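Long-range contact in serine protease p27 (Human astrovirus 1, PDB 2W5E), which is a chymotrypsin-like serine protease that probably cleaves the viral polyprotein into its functional products: residues A[31-36]-A[64-69]. Sequence-based numbering, arbitrary orientation.
Sequences DIVTAA and KDIAFI
Ile32 and Ile69 open an antiparallel pairing of strand 31-35 with strand 66-69, whose short axes approach to 4.5 Å at 155°. Two reciprocal hydrogen-bonded pairs, Ile32 with Ile69 and Thr34 with Ala67, hold the strands together. The bond from Ile32 N to Ile69 O is short, 2.7 Å. Beyond the strands, Ala36 N donates a hydrogen bond to Asp65 O (3.0 Å), coming from above the carbonyl plane, and Gln143 NE2 is a second donor to this oxygen.

Side chains alternate between two faces. On one, Val33 lies alongside Phe68: CG2, beside the backbone N, meets ring atom CE1 obliquely at 3.9 Å, while CG1, anti to the backbone N (chi1 -171°), touches Ile66 CG2 at 3.7 Å. The Asp31 carboxylate is tilted 57° from the same ring, and its OD2 is salt-bridged to Arg59. On the other face, Ile32 and Ile69 meet CB to CB, and Thr34 CG2 touches Ile69 CD1 at 4.0 Å, while Thr34 OG1 is hydrogen-bonded to Thr24 O. Ile16 of strand 13-18 covers both isoleucines.

These are neighbouring strands of the first of two six-stranded barrels of the chymotrypsin-like fold. Strand 31-35 runs into the short helix carrying His37, with Ala35 at its N-cap position; strand 66-69 starts just after Asp65, the centre of an inverse gamma turn. The Ala36–Asp65 hydrogen bond thus joins the backbone next to His37 to that of Asp65, two members of the catalytic triad.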
loop_
_atom_site.group_PDB
_atom_site.type_symbol
_atom_site.label_atom_id
_atom_site.label_comp_id
_atom_site.label_asym_id
_atom_site.label_seq_id
_atom_site.Cartn_x
_atom_site.Cartn_y
_atom_site.Cartn_z
ATOM N N ASP A 31 -6.097 -11.783 19.128
ATOM C CA ASP A 31 -7.352 -12.432 19.485
ATOM C C ASP A 31 -8.334 -12.553 18.329
ATOM O O ASP A 31 -8.197 -11.889 17.299
ATOM C CB ASP A 31 -8.035 -11.668 20.619
ATOM C CG ASP A 31 -7.346 -11.857 21.953
ATOM O OD1 ASP A 31 -6.906 -12.988 22.263
ATOM O OD2 ASP A 31 -7.264 -10.862 22.704
ATOM N N ILE A 32 -9.319 -13.430 18.525
ATOM C CA ILE A 32 -10.554 -13.418 17.766
ATOM C C ILE A 32 -11.643 -13.019 18.766
ATOM O O ILE A 32 -11.806 -13.664 19.814
ATOM C CB ILE A 32 -10.860 -14.793 17.129
ATOM C CG1 ILE A 32 -9.741 -15.198 16.162
ATOM C CG2 ILE A 32 -12.226 -14.774 16.434
ATOM C CD1 ILE A 32 -9.807 -16.637 15.666
ATOM N N VAL A 33 -12.361 -11.943 18.451
ATOM C CA VAL A 33 -13.398 -11.403 19.330
ATOM C C VAL A 33 -14.779 -11.786 18.794
ATOM O O VAL A 33 -15.012 -11.748 17.584
ATOM C CB VAL A 33 -13.285 -9.850 19.464
ATOM C CG1 VAL A 33 -14.222 -9.318 20.550
ATOM C CG2 VAL A 33 -11.846 -9.426 19.769
ATOM N N THR A 34 -15.679 -12.174 19.696
ATOM C CA THR A 34 -17.073 -12.474 19.330
ATOM C C THR A 34 -18.018 -12.192 20.504
ATOM O O THR A 34 -17.584 -11.683 21.541
ATOM C CB THR A 34 -17.233 -13.924 18.778
ATOM O OG1 THR A 34 -18.520 -14.079 18.163
ATOM C CG2 THR A 34 -17.048 -14.977 19.884
ATOM N N ALA A 35 -19.304 -12.493 20.328
ATOM C CA ALA A 35 -20.289 -12.363 21.404
ATOM C C ALA A 35 -20.246 -13.602 22.296
ATOM O O ALA A 35 -20.003 -14.709 21.815
ATOM C CB ALA A 35 -21.687 -12.164 20.831
ATOM N N ALA A 36 -20.487 -13.415 23.590
ATOM C CA ALA A 36 -20.447 -14.520 24.548
ATOM C C ALA A 36 -21.326 -15.703 24.132
ATOM O O ALA A 36 -20.904 -16.855 24.232
ATOM C CB ALA A 36 -20.809 -14.038 25.941
ATOM N N LYS A 64 -18.837 -8.289 30.565
ATOM C CA LYS A 64 -19.521 -7.959 29.313
ATOM C C LYS A 64 -19.774 -9.214 28.483
ATOM O O LYS A 64 -18.986 -10.160 28.526
ATOM C CB LYS A 64 -18.707 -6.960 28.489
ATOM C CG LYS A 64 -18.903 -5.512 28.887
ATOM C CD LYS A 64 -18.138 -4.581 27.958
ATOM C CE LYS A 64 -18.194 -3.152 28.461
ATOM N NZ LYS A 64 -17.260 -2.270 27.717
ATOM N N ASP A 65 -20.870 -9.209 27.729
ATOM C CA ASP A 65 -21.266 -10.350 26.911
ATOM C C ASP A 65 -20.398 -10.483 25.651
ATOM O O ASP A 65 -20.900 -10.548 24.528
ATOM C CB ASP A 65 -22.759 -10.263 26.559
ATOM C CG ASP A 65 -23.670 -10.472 27.773
ATOM O OD1 ASP A 65 -23.274 -11.184 28.721
ATOM O OD2 ASP A 65 -24.792 -9.927 27.776
ATOM N N ILE A 66 -19.086 -10.525 25.868
ATOM C CA ILE A 66 -18.097 -10.635 24.803
ATOM C C ILE A 66 -17.145 -11.785 25.150
ATOM O O ILE A 66 -16.920 -12.078 26.324
ATOM C CB ILE A 66 -17.329 -9.287 24.614
ATOM C CG1 ILE A 66 -18.265 -8.210 24.046
ATOM C CG2 ILE A 66 -16.122 -9.446 23.697
ATOM C CD1 ILE A 66 -17.739 -6.785 24.192
ATOM N N ALA A 67 -16.610 -12.439 24.124
ATOM C CA ALA A 67 -15.656 -13.533 24.302
ATOM C C ALA A 67 -14.356 -13.271 23.539
ATOM O O ALA A 67 -14.374 -12.790 22.406
ATOM C CB ALA A 67 -16.278 -14.854 23.864
ATOM N N PHE A 68 -13.231 -13.591 24.174
ATOM C CA PHE A 68 -11.922 -13.471 23.542
ATOM C C PHE A 68 -11.311 -14.851 23.319
ATOM O O PHE A 68 -11.139 -15.628 24.259
ATOM C CB PHE A 68 -10.987 -12.586 24.378
ATOM C CG PHE A 68 -11.446 -11.159 24.496
ATOM C CD1 PHE A 68 -11.078 -10.211 23.540
ATOM C CD2 PHE A 68 -12.247 -10.760 25.558
ATOM C CE1 PHE A 68 -11.511 -8.887 23.641
ATOM C CE2 PHE A 68 -12.683 -9.442 25.669
ATOM C CZ PHE A 68 -12.309 -8.500 24.707
ATOM N N ILE A 69 -10.991 -15.133 22.062
ATOM C CA ILE A 69 -10.439 -16.409 21.636
ATOM C C ILE A 69 -9.003 -16.184 21.146
ATOM O O ILE A 69 -8.752 -15.268 20.370
ATOM C CB ILE A 69 -11.302 -17.011 20.493
ATOM C CG1 ILE A 69 -12.740 -17.257 20.977
ATOM C CG2 ILE A 69 -10.671 -18.280 19.931
ATOM C CD1 ILE A 69 -13.775 -17.291 19.874
#